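Glutamate racemase (Campylobacter jejuni, PDB 3UHF) is a glutamate racemase of the Asp/Glu/hydantoin racemase family that holds D-glutamic acid in a pocket. Local coordinates at residues I53-V61 with H251-E259; V116-I125 with E148-Y158. All coordinates share one frame; numbering follows the deposited sequence. Where two conformers were deposited one is given.

Interaction 1: residues I53-V61 with H251-E259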
ATOM      1  N   ILE A  53      -9.244 -11.469   4.206  1.00 27.06           N
ATOM      2  CA  ILE A  53      -9.648 -11.768   2.834  1.00 27.62           C
ATOM      3  C   ILE A  53      -8.957 -10.777   1.917  1.00 29.98           C
ATOM      4  O   ILE A  53      -9.225  -9.579   1.996  1.00 27.82           O
ATOM      5  CB  ILE A  53     -11.175 -11.616   2.637  1.00 27.81           C
ATOM      6  CG1 ILE A  53     -11.960 -12.344   3.741  1.00 37.20           C
ATOM      7  CG2 ILE A  53     -11.595 -12.083   1.239  1.00 31.60           C
ATOM      8  CD1 ILE A  53     -11.660 -13.812   3.859  1.00 42.61           C
ATOM      9  N   TYR A  54      -8.063 -11.274   1.060  1.00 26.39           N
ATOM     10  CA  TYR A  54      -7.346 -10.442   0.089  1.00 24.29           C
ATOM     11  C   TYR A  54      -8.005 -10.571  -1.282  1.00 23.67           C
ATOM     12  O   TYR A  54      -8.315 -11.670  -1.724  1.00 26.18           O
ATOM     13  CB  TYR A  54      -5.870 -10.866  -0.006  1.00 22.09           C
ATOM     14  CG  TYR A  54      -5.015 -10.007  -0.922  1.00 19.88           C
ATOM     15  CD1 TYR A  54      -4.275  -8.938  -0.419  1.00 21.92           C
ATOM     16  CD2 TYR A  54      -4.941 -10.266  -2.291  1.00 23.17           C
ATOM     17  CE1 TYR A  54      -3.489  -8.153  -1.244  1.00 22.64           C
ATOM     18  CE2 TYR A  54      -4.151  -9.475  -3.130  1.00 21.68           C
ATOM     19  CZ  TYR A  54      -3.432  -8.424  -2.596  1.00 24.21           C
ATOM     20  OH  TYR A  54      -2.644  -7.633  -3.400  1.00 18.61           O
ATOM     21  N   TYR A  55      -8.236  -9.437  -1.933  1.00 24.41           N
ATOM     22  CA  TYR A  55      -8.772  -9.428  -3.285  1.00 27.51           C
ATOM     23  C   TYR A  55      -7.921  -8.502  -4.132  1.00 24.23           C
ATOM     24  O   TYR A  55      -7.712  -7.337  -3.776  1.00 23.46           O
ATOM     25  CB  TYR A  55     -10.229  -8.959  -3.303  1.00 27.45           C
ATOM     26  CG  TYR A  55     -10.811  -8.799  -4.704  1.00 31.36           C
ATOM     27  CD1 TYR A  55     -10.921  -9.884  -5.566  1.00 32.48           C
ATOM     28  CD2 TYR A  55     -11.273  -7.572  -5.147  1.00 30.20           C
ATOM     29  CE1 TYR A  55     -11.460  -9.740  -6.848  1.00 32.95           C
ATOM     30  CE2 TYR A  55     -11.815  -7.416  -6.410  1.00 34.73           C
ATOM     31  CZ  TYR A  55     -11.904  -8.500  -7.261  1.00 37.24           C
ATOM     32  OH  TYR A  55     -12.448  -8.329  -8.518  1.00 33.23           O
ATOM     33  N   GLY A  56      -7.413  -9.024  -5.248  1.00 25.32           N
ATOM     34  CA  GLY A  56      -6.614  -8.227  -6.158  1.00 23.21           C
ATOM     35  C   GLY A  56      -7.290  -8.194  -7.518  1.00 20.59           C
ATOM     36  O   GLY A  56      -7.715  -9.232  -8.013  1.00 21.99           O
ATOM     37  N   ASP A  57      -7.419  -7.006  -8.109  1.00 22.44           N
ATOM     38  CA  ASP A  57      -8.136  -6.875  -9.390  1.00 25.05           C
ATOM     39  C   ASP A  57      -7.192  -7.158 -10.563  1.00 22.15           C
ATOM     40  O   ASP A  57      -6.965  -6.318 -11.439  1.00 20.20           O
ATOM     41  CB  ASP A  57      -8.760  -5.482  -9.513  1.00 22.43           C
ATOM     42  CG  ASP A  57      -9.683  -5.351 -10.720  1.00 27.20           C
ATOM     43  OD1 ASP A  57     -10.035  -6.389 -11.342  1.00 26.41           O
ATOM     44  OD2 ASP A  57     -10.061  -4.203 -11.037  1.00 22.33           O
ATOM     45  N   THR A  58      -6.616  -8.346 -10.563  1.00 19.68           N
ATOM     46  CA  THR A  58      -5.531  -8.628 -11.496  1.00 22.23           C
ATOM     47  C   THR A  58      -5.967  -8.652 -12.965  1.00 20.37           C
ATOM     48  O   THR A  58      -5.124  -8.632 -13.849  1.00 21.64           O
ATOM     49  CB  THR A  58      -4.835  -9.953 -11.141  1.00 22.23           C
ATOM     50  OG1 THR A  58      -5.813 -10.991 -11.078  1.00 25.34           O
ATOM     51  CG2 THR A  58      -4.133  -9.833  -9.783  1.00 23.69           C
ATOM     52  N   ALA A  59      -7.268  -8.701 -13.231  1.00 18.27           N
ATOM     53  CA  ALA A  59      -7.732  -8.675 -14.620  1.00 20.80           C
ATOM     54  C   ALA A  59      -7.568  -7.282 -15.212  1.00 22.02           C
ATOM     55  O   ALA A  59      -7.407  -7.130 -16.417  1.00 22.15           O
ATOM     56  CB  ALA A  59      -9.196  -9.117 -14.719  1.00 24.88           C
ATOM     57  N   ARG A  60      -7.614  -6.256 -14.363  1.00 21.20           N
ATOM     58  CA  ARG A  60      -7.643  -4.887 -14.873  1.00 21.57           C
ATOM     59  C   ARG A  60      -6.436  -4.035 -14.472  1.00 23.84           C
ATOM     60  O   ARG A  60      -6.300  -2.897 -14.921  1.00 22.90           O
ATOM     61  CB  ARG A  60      -8.968  -4.213 -14.483  1.00 19.93           C
ATOM     62  CG  ARG A  60     -10.178  -5.019 -14.930  1.00 21.95           C
ATOM     63  CD  ARG A  60     -11.502  -4.295 -14.722  1.00 21.26           C
ATOM     64  NE  ARG A  60     -11.776  -4.085 -13.306  1.00 22.52           N
ATOM     65  CZ  ARG A  60     -12.991  -3.849 -12.820  1.00 28.21           C
ATOM     66  NH1 ARG A  60     -14.043  -3.801 -13.638  1.00 24.14           N
ATOM     67  NH2 ARG A  60     -13.156  -3.675 -11.516  1.00 26.01           N
ATOM     68  N   VAL A  61      -5.565  -4.600 -13.637  1.00 20.04           N
ATOM     69  CA  VAL A  61      -4.359  -3.931 -13.146  1.00 18.22           C
ATOM     70  C   VAL A  61      -3.477  -3.552 -14.364  1.00 16.82           C
ATOM     71  O   VAL A  61      -3.470  -4.270 -15.375  1.00 19.00           O
ATOM     72  CB  VAL A  61      -3.614  -4.884 -12.162  1.00 21.75           C
ATOM     73  CG1 VAL A  61      -2.988  -6.061 -12.907  1.00 18.79           C
ATOM     74  CG2 VAL A  61      -2.560  -4.150 -11.295  1.00 18.71           C
ATOM     75  N   HIS A 251      -7.342 -15.846   2.922  1.00 29.96           N
ATOM     76  CA  HIS A 251      -8.092 -16.271   1.743  1.00 30.30           C
ATOM     77  C   HIS A 251      -7.770 -15.321   0.605  1.00 32.62           C
ATOM     78  O   HIS A 251      -7.796 -14.105   0.788  1.00 31.57           O
ATOM     79  CB  HIS A 251      -9.593 -16.251   2.010  1.00 35.51           C
ATOM     80  CG  HIS A 251     -10.026 -17.198   3.083  1.00 42.43           C
ATOM     81  ND1 HIS A 251     -10.072 -18.563   2.895  1.00 41.94           N
ATOM     82  CD2 HIS A 251     -10.424 -16.981   4.358  1.00 43.74           C
ATOM     83  CE1 HIS A 251     -10.484 -19.144   4.008  1.00 49.51           C
ATOM     84  NE2 HIS A 251     -10.706 -18.207   4.910  1.00 44.38           N
ATOM     85  N   PHE A 252      -7.466 -15.882  -0.563  1.00 29.25           N
ATOM     86  CA  PHE A 252      -7.087 -15.082  -1.722  1.00 26.33           C
ATOM     87  C   PHE A 252      -8.126 -15.164  -2.826  1.00 31.85           C
ATOM     88  O   PHE A 252      -8.567 -16.253  -3.196  1.00 31.32           O
ATOM     89  CB  PHE A 252      -5.732 -15.550  -2.252  1.00 27.31           C
ATOM     90  CG  PHE A 252      -4.612 -15.332  -1.286  1.00 28.01           C
ATOM     91  CD1 PHE A 252      -4.205 -16.348  -0.433  1.00 32.56           C
ATOM     92  CD2 PHE A 252      -3.972 -14.102  -1.224  1.00 25.14           C
ATOM     93  CE1 PHE A 252      -3.174 -16.141   0.468  1.00 37.08           C
ATOM     94  CE2 PHE A 252      -2.940 -13.887  -0.320  1.00 29.43           C
ATOM     95  CZ  PHE A 252      -2.548 -14.908   0.530  1.00 30.21           C
ATOM     96  N   TYR A 253      -8.506 -14.006  -3.351  1.00 26.33           N
ATOM     97  CA  TYR A 253      -9.371 -13.930  -4.520  1.00 29.44           C
ATOM     98  C   TYR A 253      -8.783 -12.979  -5.551  1.00 27.26           C
ATOM     99  O   TYR A 253      -8.076 -12.039  -5.203  1.00 26.82           O
ATOM    100  CB  TYR A 253     -10.763 -13.462  -4.118  1.00 30.37           C
ATOM    101  CG  TYR A 253     -11.448 -14.391  -3.142  1.00 28.85           C
ATOM    102  CD1 TYR A 253     -12.264 -15.423  -3.593  1.00 31.71           C
ATOM    103  CD2 TYR A 253     -11.283 -14.239  -1.772  1.00 29.43           C
ATOM    104  CE1 TYR A 253     -12.896 -16.276  -2.702  1.00 35.29           C
ATOM    105  CE2 TYR A 253     -11.915 -15.087  -0.869  1.00 33.79           C
ATOM    106  CZ  TYR A 253     -12.717 -16.101  -1.339  1.00 35.46           C
ATOM    107  OH  TYR A 253     -13.349 -16.943  -0.447  1.00 37.08           O
ATOM    108  N   ALA A 254      -9.062 -13.228  -6.827  1.00 26.55           N
ATOM    109  CA  ALA A 254      -8.573 -12.335  -7.860  1.00 27.78           C
ATOM    110  C   ALA A 254      -9.515 -12.351  -9.047  1.00 30.30           C
ATOM    111  O   ALA A 254     -10.194 -13.353  -9.298  1.00 32.40           O
ATOM    112  CB  ALA A 254      -7.155 -12.729  -8.295  1.00 27.24           C
ATOM    113  N   SER A 255      -9.552 -11.248  -9.784  1.00 25.77           N
ATOM    114  CA  SER A 255     -10.434 -11.167 -10.944  1.00 28.06           C
ATOM    115  C   SER A 255      -9.870 -11.923 -12.150  1.00 32.42           C
ATOM    116  O   SER A 255     -10.539 -12.053 -13.177  1.00 31.86           O
ATOM    117  CB  SER A 255     -10.742  -9.715 -11.292  1.00 26.30           C
ATOM    118  OG  SER A 255      -9.554  -8.968 -11.474  1.00 24.90           O
ATOM    119  N   SER A 256      -8.642 -12.418 -12.027  1.00 27.16           N
ATOM    120  CA  SER A 256      -8.078 -13.309 -13.046  1.00 34.67           C
ATOM    121  C   SER A 256      -6.993 -14.189 -12.435  1.00 37.93           C
ATOM    122  O   SER A 256      -6.320 -13.766 -11.504  1.00 39.00           O
ATOM    123  CB  SER A 256      -7.505 -12.504 -14.213  1.00 36.86           C
ATOM    124  OG  SER A 256      -6.401 -11.724 -13.796  1.00 39.79           O
ATOM    125  N   ASP A 257      -6.849 -15.409 -12.949  1.00 29.43           N
ATOM    126  CA  ASP A 257      -5.730 -16.295 -12.601  1.00 30.91           C
ATOM    127  C   ASP A 257      -5.343 -16.228 -11.120  1.00 31.79           C
ATOM    128  O   ASP A 257      -4.242 -15.792 -10.774  1.00 27.14           O
ATOM    129  CB  ASP A 257      -4.513 -15.960 -13.469  1.00 32.11           C
ATOM    130  CG  ASP A 257      -3.415 -17.014 -13.377  1.00 41.30           C
ATOM    131  OD1 ASP A 257      -3.649 -18.073 -12.758  1.00 45.80           O
ATOM    132  OD2 ASP A 257      -2.316 -16.782 -13.923  1.00 44.06           O
ATOM    133  N   VAL A 258      -6.260 -16.635 -10.253  1.00 29.50           N
ATOM    134  CA  VAL A 258      -6.032 -16.521  -8.818  1.00 33.21           C
ATOM    135  C   VAL A 258      -4.868 -17.399  -8.346  1.00 33.06           C
ATOM    136  O   VAL A 258      -4.198 -17.070  -7.371  1.00 35.75           O
ATOM    137  CB  VAL A 258      -7.323 -16.791  -8.003  1.00 31.27           C
ATOM    138  CG1 VAL A 258      -7.707 -18.274  -8.046  1.00 35.59           C
ATOM    139  CG2 VAL A 258      -7.156 -16.305  -6.564  1.00 29.16           C
ATOM    140  N   GLU A 259      -4.607 -18.499  -9.048  1.00 31.11           N
ATOM    141  CA  GLU A 259      -3.529 -19.394  -8.636  1.00 30.97           C
ATOM    142  C   GLU A 259      -2.160 -18.710  -8.729  1.00 32.19           C
ATOM    143  O   GLU A 259      -1.274 -18.969  -7.920  1.00 33.79           O
ATOM    144  CB  GLU A 259      -3.559 -20.711  -9.427  1.00 37.83           C
ATOM    145  CG  GLU A 259      -4.774 -21.587  -9.101  1.00 44.04           C
ATOM    146  CD  GLU A 259      -4.943 -21.833  -7.604  0.60 51.14           C
ATOM    147  OE1 GLU A 259      -6.097 -21.810  -7.117  0.88 54.19           O
ATOM    148  OE2 GLU A 259      -3.923 -22.057  -6.914  0.81 51.41           O
TER
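Ile53 reaches across to the edge strand with two branches: CD1 comes within 3.4 Å of His251 CD2, and CG2 meets Tyr253 CE2 obliquely at 3.7 Å. On the other face of the sheet, Tyr54 CB lies 3.9 Å from Phe252 CD2, while its hydroxyl is bonded to Gly33 O. Tyr54 enters the backbone ladder twice: its N donates to His251 O (2.9 Å, N-H...O 167°), and its O accepts from Tyr253 N. Axes 4.7 Å apart and 19° from parallel, with like-facing pairs from Ile53-His251 to Gly56-Ala254, identify neighbouring strands of a parallel sheet, 249-254 being outermost. Tyr55 lays CD1 beside Tyr253 CB, brings its OH to Ser255 CB, and stacks its ring on Phe81. Gly56 closes the ladder, donating to Tyr253 O and accepting from Ser255 N. Beyond it Asp57 centres an inverse gamma turn. Its OD1 accepts from Ser255 OG through the anti lone pair (2.6 Å); OD2 takes Arg60 NE and NH2 side-on in a salt bridge, in the guanidinium plane, and bonds to Tyr63 OH. Thr58 OG1 donates to Ser256 O at 2.9 Å. Ala59 N donates to Ser255 OG (2.9 Å, 163°), making that hydroxyl both donor and acceptor.

Interaction 2: residues V116-I125 with E148-Y158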
ATOM      1  N   VAL A 116      -3.732   3.814   2.757  1.00 17.23           N
ATOM      2  CA  VAL A 116      -2.364   3.790   3.256  1.00 15.56           C
ATOM      3  C   VAL A 116      -1.659   5.148   3.208  1.00 22.95           C
ATOM      4  O   VAL A 116      -0.513   5.270   3.636  1.00 20.65           O
ATOM      5  CB  VAL A 116      -1.505   2.752   2.500  1.00 16.83           C
ATOM      6  CG1 VAL A 116      -1.936   1.329   2.871  1.00 18.98           C
ATOM      7  CG2 VAL A 116      -1.595   2.977   0.975  1.00 18.58           C
ATOM      8  N   ILE A 117      -2.332   6.171   2.697  1.00 17.88           N
ATOM      9  CA  ILE A 117      -1.666   7.457   2.513  1.00 14.96           C
ATOM     10  C   ILE A 117      -1.524   8.235   3.828  1.00 19.66           C
ATOM     11  O   ILE A 117      -0.434   8.706   4.151  1.00 19.38           O
ATOM     12  CB  ILE A 117      -2.366   8.309   1.437  1.00 15.34           C
ATOM     13  CG1 ILE A 117      -2.252   7.596   0.084  1.00 14.56           C
ATOM     14  CG2 ILE A 117      -1.739   9.687   1.360  1.00 16.30           C
ATOM     15  CD1 ILE A 117      -2.976   8.286  -1.052  1.00 16.69           C
ATOM     16  N   ASP A 118      -2.614   8.373   4.575  0.84 17.42           N
ATOM     17  CA  ASP A 118      -2.567   9.050   5.875  0.84 17.95           C
ATOM     18  C   ASP A 118      -1.528   8.367   6.769  0.84 21.45           C
ATOM     19  O   ASP A 118      -0.664   9.028   7.368  0.84 18.92           O
ATOM     20  CB  ASP A 118      -3.957   9.033   6.511  0.84 20.41           C
ATOM     21  CG  ASP A 118      -4.062   9.906   7.755  0.84 36.29           C
ATOM     22  OD1 ASP A 118      -3.030  10.441   8.218  0.84 37.34           O
ATOM     23  OD2 ASP A 118      -5.195  10.050   8.275  0.84 30.76           O
ATOM     24  N   ALA A 119      -1.585   7.040   6.816  1.00 18.10           N
ATOM     25  CA  ALA A 119      -0.631   6.269   7.597  1.00 21.13           C
ATOM     26  C   ALA A 119       0.817   6.538   7.193  1.00 19.10           C
ATOM     27  O   ALA A 119       1.688   6.673   8.049  1.00 18.70           O
ATOM     28  CB  ALA A 119      -0.942   4.783   7.464  1.00 21.45           C
ATOM     29  N   GLY A 120       1.081   6.579   5.892  1.00 16.85           N
ATOM     30  CA  GLY A 120       2.431   6.815   5.405  1.00 15.25           C
ATOM     31  C   GLY A 120       2.933   8.210   5.763  1.00 20.02           C
ATOM     32  O   GLY A 120       4.097   8.404   6.108  1.00 16.86           O
ATOM     33  N   VAL A 121       2.056   9.198   5.671  1.00 16.89           N
ATOM     34  CA  VAL A 121       2.416  10.548   6.111  1.00 16.21           C
ATOM     35  C   VAL A 121       2.732  10.595   7.612  1.00 18.79           C
ATOM     36  O   VAL A 121       3.747  11.171   8.029  1.00 18.95           O
ATOM     37  CB  VAL A 121       1.313  11.557   5.745  1.00 18.71           C
ATOM     38  CG1 VAL A 121       1.577  12.904   6.406  1.00 21.42           C
ATOM     39  CG2 VAL A 121       1.238  11.694   4.219  1.00 18.03           C
ATOM     40  N   GLU A 122       1.869   9.988   8.418  1.00 16.28           N
ATOM     41  CA  GLU A 122       2.102   9.904   9.858  1.00 17.78           C
ATOM     42  C   GLU A 122       3.454   9.246  10.165  1.00 19.18           C
ATOM     43  O   GLU A 122       4.206   9.728  11.011  1.00 18.83           O
ATOM     44  CB  GLU A 122       0.977   9.123  10.553  1.00 17.94           C
ATOM     45  CG  GLU A 122       1.324   8.733  11.992  1.00 22.65           C
ATOM     46  CD  GLU A 122       0.232   7.948  12.685  0.52 25.21           C
ATOM     47  OE1 GLU A 122      -0.952   8.072  12.293  1.00 26.72           O
ATOM     48  OE2 GLU A 122       0.570   7.210  13.632  1.00 30.32           O
ATOM     49  N   ALA A 123       3.760   8.149   9.470  1.00 18.80           N
ATOM     50  CA  ALA A 123       5.018   7.437   9.698  1.00 19.89           C
ATOM     51  C   ALA A 123       6.234   8.294   9.340  1.00 16.79           C
ATOM     52  O   ALA A 123       7.277   8.239  10.016  1.00 17.76           O
ATOM     53  CB  ALA A 123       5.037   6.124   8.908  1.00 18.74           C
ATOM     54  N   THR A 124       6.092   9.102   8.292  1.00 15.89           N
ATOM     55  CA  THR A 124       7.165   9.991   7.853  1.00 19.28           C
ATOM     56  C   THR A 124       7.437  11.080   8.891  1.00 18.83           C
ATOM     57  O   THR A 124       8.591  11.370   9.217  1.00 17.56           O
ATOM     58  CB  THR A 124       6.832  10.647   6.488  1.00 16.87           C
ATOM     59  OG1 THR A 124       6.543   9.627   5.525  1.00 18.31           O
ATOM     60  CG2 THR A 124       7.996  11.499   5.975  1.00 17.19           C
ATOM     61  N   ILE A 125       6.371  11.678   9.417  1.00 17.36           N
ATOM     62  CA  ILE A 125       6.507  12.674  10.478  1.00 16.15           C
ATOM     63  C   ILE A 125       7.154  12.081  11.740  1.00 19.82           C
ATOM     64  O   ILE A 125       8.028  12.700  12.350  1.00 21.08           O
ATOM     65  CB  ILE A 125       5.144  13.318  10.804  1.00 17.51           C
ATOM     66  CG1 ILE A 125       4.668  14.141   9.597  1.00 21.29           C
ATOM     67  CG2 ILE A 125       5.244  14.177  12.064  1.00 19.24           C
ATOM     68  CD1 ILE A 125       3.260  14.689   9.741  1.00 23.72           C
ATOM     69  N   GLU A 148      -2.324  14.102  -3.112  1.00 23.05           N
ATOM     70  CA  GLU A 148      -2.744  13.772  -1.747  1.00 17.80           C
ATOM     71  C   GLU A 148      -1.580  13.767  -0.750  1.00 21.97           C
ATOM     72  O   GLU A 148      -1.702  14.322   0.355  1.00 21.28           O
ATOM     73  CB  GLU A 148      -3.522  12.450  -1.717  1.00 22.71           C
ATOM     74  CG  GLU A 148      -4.914  12.560  -2.344  1.00 24.93           C
ATOM     75  CD  GLU A 148      -5.883  13.354  -1.476  1.00 35.91           C
ATOM     76  OE1 GLU A 148      -6.791  14.007  -2.033  1.00 37.91           O
ATOM     77  OE2 GLU A 148      -5.737  13.323  -0.234  1.00 31.96           O
ATOM     78  N   TYR A 149      -0.455  13.162  -1.121  1.00 19.73           N
ATOM     79  CA  TYR A 149       0.699  13.171  -0.220  1.00 18.96           C
ATOM     80  C   TYR A 149       1.203  14.587  -0.035  1.00 21.76           C
ATOM     81  O   TYR A 149       1.509  14.998   1.087  1.00 19.79           O
ATOM     82  CB  TYR A 149       1.846  12.305  -0.749  1.00 18.41           C
ATOM     83  CG  TYR A 149       1.686  10.831  -0.470  1.00 16.87           C
ATOM     84  CD1 TYR A 149       1.102   9.994  -1.414  1.00 17.98           C
ATOM     85  CD2 TYR A 149       2.120  10.278   0.728  1.00 16.36           C
ATOM     86  CE1 TYR A 149       0.947   8.643  -1.179  1.00 15.90           C
ATOM     87  CE2 TYR A 149       1.977   8.916   0.976  1.00 16.95           C
ATOM     88  CZ  TYR A 149       1.389   8.108   0.009  1.00 17.66           C
ATOM     89  OH  TYR A 149       1.225   6.767   0.228  1.00 17.64           O
ATOM     90  N   GLN A 150       1.297  15.321  -1.144  1.00 18.70           N
ATOM     91  CA  GLN A 150       1.805  16.691  -1.114  1.00 22.39           C
ATOM     92  C   GLN A 150       0.960  17.568  -0.192  1.00 24.54           C
ATOM     93  O   GLN A 150       1.495  18.302   0.643  1.00 22.74           O
ATOM     94  CB  GLN A 150       1.838  17.313  -2.515  1.00 22.53           C
ATOM     95  CG  GLN A 150       2.774  16.635  -3.518  1.00 22.38           C
ATOM     96  CD  GLN A 150       2.060  15.572  -4.338  1.00 20.22           C
ATOM     97  OE1 GLN A 150       1.394  14.706  -3.782  1.00 23.65           O
ATOM     98  NE2 GLN A 150       2.174  15.650  -5.664  1.00 20.12           N
ATOM     99  N   LYS A 151      -0.359  17.484  -0.344  1.00 20.70           N
ATOM    100  CA  LYS A 151      -1.268  18.308   0.450  1.00 23.87           C
ATOM    101  C   LYS A 151      -1.201  17.981   1.936  1.00 22.02           C
ATOM    102  O   LYS A 151      -1.247  18.882   2.782  1.00 20.15           O
ATOM    103  CB  LYS A 151      -2.711  18.171  -0.048  1.00 28.44           C
ATOM    104  CG  LYS A 151      -3.005  18.910  -1.359  1.00 38.23           C
ATOM    105  CD  LYS A 151      -4.390  18.527  -1.891  1.00 49.32           C
ATOM    106  CE  LYS A 151      -4.982  19.602  -2.797  1.00 59.98           C
ATOM    107  NZ  LYS A 151      -4.399  19.603  -4.166  1.00 65.01           N
ATOM    108  N   ARG A 152      -1.114  16.699   2.259  0.64 21.33           N
ATOM    109  CA  ARG A 152      -1.022  16.307   3.662  0.64 22.41           C
ATOM    110  C   ARG A 152       0.273  16.819   4.279  0.64 19.55           C
ATOM    111  O   ARG A 152       0.259  17.427   5.347  0.64 19.69           O
ATOM    112  CB  ARG A 152      -1.137  14.789   3.821  0.64 24.40           C
ATOM    113  CG  ARG A 152      -2.515  14.240   3.498  0.64 27.31           C
ATOM    114  CD  ARG A 152      -2.588  12.737   3.744  0.64 29.57           C
ATOM    115  NE  ARG A 152      -3.958  12.236   3.638  0.64 34.09           N
ATOM    116  CZ  ARG A 152      -4.838  12.263   4.634  0.64 30.66           C
ATOM    117  NH1 ARG A 152      -4.495  12.767   5.811  0.64 29.80           N
ATOM    118  NH2 ARG A 152      -6.064  11.791   4.456  0.64 30.96           N
ATOM    119  N   LEU A 153       1.385  16.588   3.596  1.00 18.39           N
ATOM    120  CA  LEU A 153       2.690  17.018   4.096  1.00 19.75           C
ATOM    121  C   LEU A 153       2.766  18.543   4.234  1.00 21.21           C
ATOM    122  O   LEU A 153       3.234  19.072   5.250  1.00 21.82           O
ATOM    123  CB  LEU A 153       3.785  16.507   3.159  1.00 20.56           C
ATOM    124  CG  LEU A 153       4.003  14.999   3.324  1.00 19.75           C
ATOM    125  CD1 LEU A 153       4.813  14.432   2.169  1.00 18.78           C
ATOM    126  CD2 LEU A 153       4.689  14.726   4.650  1.00 21.27           C
ATOM    127  N   LEU A 154       2.278  19.254   3.223  1.00 21.31           N
ATOM    128  CA  LEU A 154       2.237  20.717   3.294  1.00 22.51           C
ATOM    129  C   LEU A 154       1.388  21.220   4.456  1.00 24.63           C
ATOM    130  O   LEU A 154       1.733  22.213   5.105  1.00 25.97           O
ATOM    131  CB  LEU A 154       1.716  21.309   1.976  1.00 27.00           C
ATOM    132  CG  LEU A 154       2.649  21.175   0.766  1.00 34.67           C
ATOM    133  CD1 LEU A 154       1.985  21.741  -0.489  1.00 38.00           C
ATOM    134  CD2 LEU A 154       3.987  21.851   1.021  1.00 39.25           C
ATOM    135  N   SER A 155       0.283  20.538   4.736  1.00 21.21           N
ATOM    136  CA  SER A 155      -0.605  20.973   5.813  1.00 23.69           C
ATOM    137  C   SER A 155       0.061  20.783   7.170  1.00 28.26           C
ATOM    138  O   SER A 155      -0.373  21.358   8.167  1.00 29.84           O
ATOM    139  CB  SER A 155      -1.933  20.219   5.776  1.00 28.28           C
ATOM    140  OG  SER A 155      -1.776  18.896   6.255  1.00 34.11           O
ATOM    141  N   GLN A 156       1.121  19.984   7.203  1.00 23.18           N
ATOM    142  CA  GLN A 156       1.875  19.767   8.440  1.00 20.92           C
ATOM    143  C   GLN A 156       3.172  20.574   8.456  1.00 24.03           C
ATOM    144  O   GLN A 156       3.992  20.443   9.366  1.00 25.51           O
ATOM    145  CB  GLN A 156       2.151  18.273   8.650  1.00 24.82           C
ATOM    146  CG  GLN A 156       0.905  17.483   9.053  1.00 26.55           C
ATOM    147  CD  GLN A 156       0.353  17.906  10.407  1.00 23.90           C
ATOM    148  OE1 GLN A 156       1.102  18.105  11.372  1.00 21.92           O
ATOM    149  NE2 GLN A 156      -0.967  18.034  10.490  1.00 26.60           N
ATOM    150  N   GLY A 157       3.353  21.405   7.436  1.00 23.70           N
ATOM    151  CA  GLY A 157       4.481  22.317   7.388  1.00 26.69           C
ATOM    152  C   GLY A 157       5.715  21.721   6.745  1.00 26.22           C
ATOM    153  O   GLY A 157       6.761  22.368   6.694  1.00 29.70           O
ATOM    154  N   TYR A 158       5.602  20.487   6.258  1.00 20.32           N
ATOM    155  CA  TYR A 158       6.711  19.825   5.582  1.00 22.46           C
ATOM    156  C   TYR A 158       6.738  20.270   4.127  1.00 30.46           C
ATOM    157  O   TYR A 158       6.080  19.669   3.279  1.00 28.26           O
ATOM    158  CB  TYR A 158       6.571  18.305   5.663  1.00 22.65           C
ATOM    159  CG  TYR A 158       6.991  17.752   7.001  1.00 21.19           C
ATOM    160  CD1 TYR A 158       6.211  17.960   8.132  1.00 21.44           C
ATOM    161  CD2 TYR A 158       8.183  17.049   7.142  1.00 21.76           C
ATOM    162  CE1 TYR A 158       6.600  17.481   9.366  1.00 24.88           C
ATOM    163  CE2 TYR A 158       8.573  16.558   8.374  1.00 21.72           C
ATOM    164  CZ  TYR A 158       7.781  16.781   9.479  1.00 23.08           C
ATOM    165  OH  TYR A 158       8.160  16.306  10.713  1.00 23.56           O
TER
HETATM  166  O   HOH W   1       1.959   5.494   2.437  1.00 18.38           O
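This is an apolar helix-helix contact with a charged margin, made by helices 117-128 and 148-155 of an alpha/beta fold and lying over the four-stranded parallel sheet that contains strand 135-139. The segment axes approach to 10.1 Å and cross at -42°, and no hydrogen bond joins the two segments directly. Burial of Ile117, Val121, Tyr149 and Leu153 supports packing between helices, and Tyr149, Leu153 and Tyr158 also touch strand 135-139.

Ile117 and Tyr149 carry one end. With CG2 anti to the backbone N, this methyl sits over the middle of the Tyr149 ring, 3.6 Å from the centroid and only 6° off the normal, a CH-pi contact. The other branch, through CG1, lies 3.6 Å from Tyr149 CE1. One turn on, Val121 divides its methyls: CG2 meets Tyr149 CD2 and Arg152 CB, whereas CG1 touches Leu153 CD2 at 4.0 Å. At the far end Ile125 CD1 packs on Gln156 CG, and its CG1 lies obliquely 3.9 Å from Tyr158 CE1. Tyr158 follows a Schellman motif at Gly157, closed by Tyr158 N to Leu153 O and Gly157 N to Leu154 O.

Along the margin, the extended Arg152 chain runs past Val121 CG2 and Ile117 CG2, and its guanidinium stacks on the Asp118 carboxylate with planes 19° apart. Both residues were modelled in two conformers, so this pair is tentative. The salt bridge, Asp118 OD1 to Arg152 NH1, is long at 3.7 Å and, being face-on, probably electrostatic and not a directed hydrogen bond.

The Tyr149 hydroxyl also bonds to Asn95 ND2 of the D-glutamic acid pocket, and a water in the plane of the ring links Tyr149 OH, at 2.7 Å, to Val116 O.

Interactions 1 and 2 lie on opposite sides of the chain's centre, about 29 Å apart between their own centres. They share no helix or strand: interaction 1 joins two strands at the margin of the five-stranded sheet, whereas interaction 2 packs two helices over the other sheet. Their areas nearly match, 605 and 607 Å². In interaction 1 Ile53, Tyr54 and Gly56 are buried but Ala59 is exposed; in interaction 2 Ile117, Val121, Tyr149 and Leu153 are buried and Gln156 exposed. Backbone and hydroxyl bonds hold the first; apolar branches and a tyrosine face make the second, with an ion pair at its rim and a water-bridged hydroxyl at its buried end. Both approach the ligand pocket, through Val61 and the Tyr149-Asn95 bond.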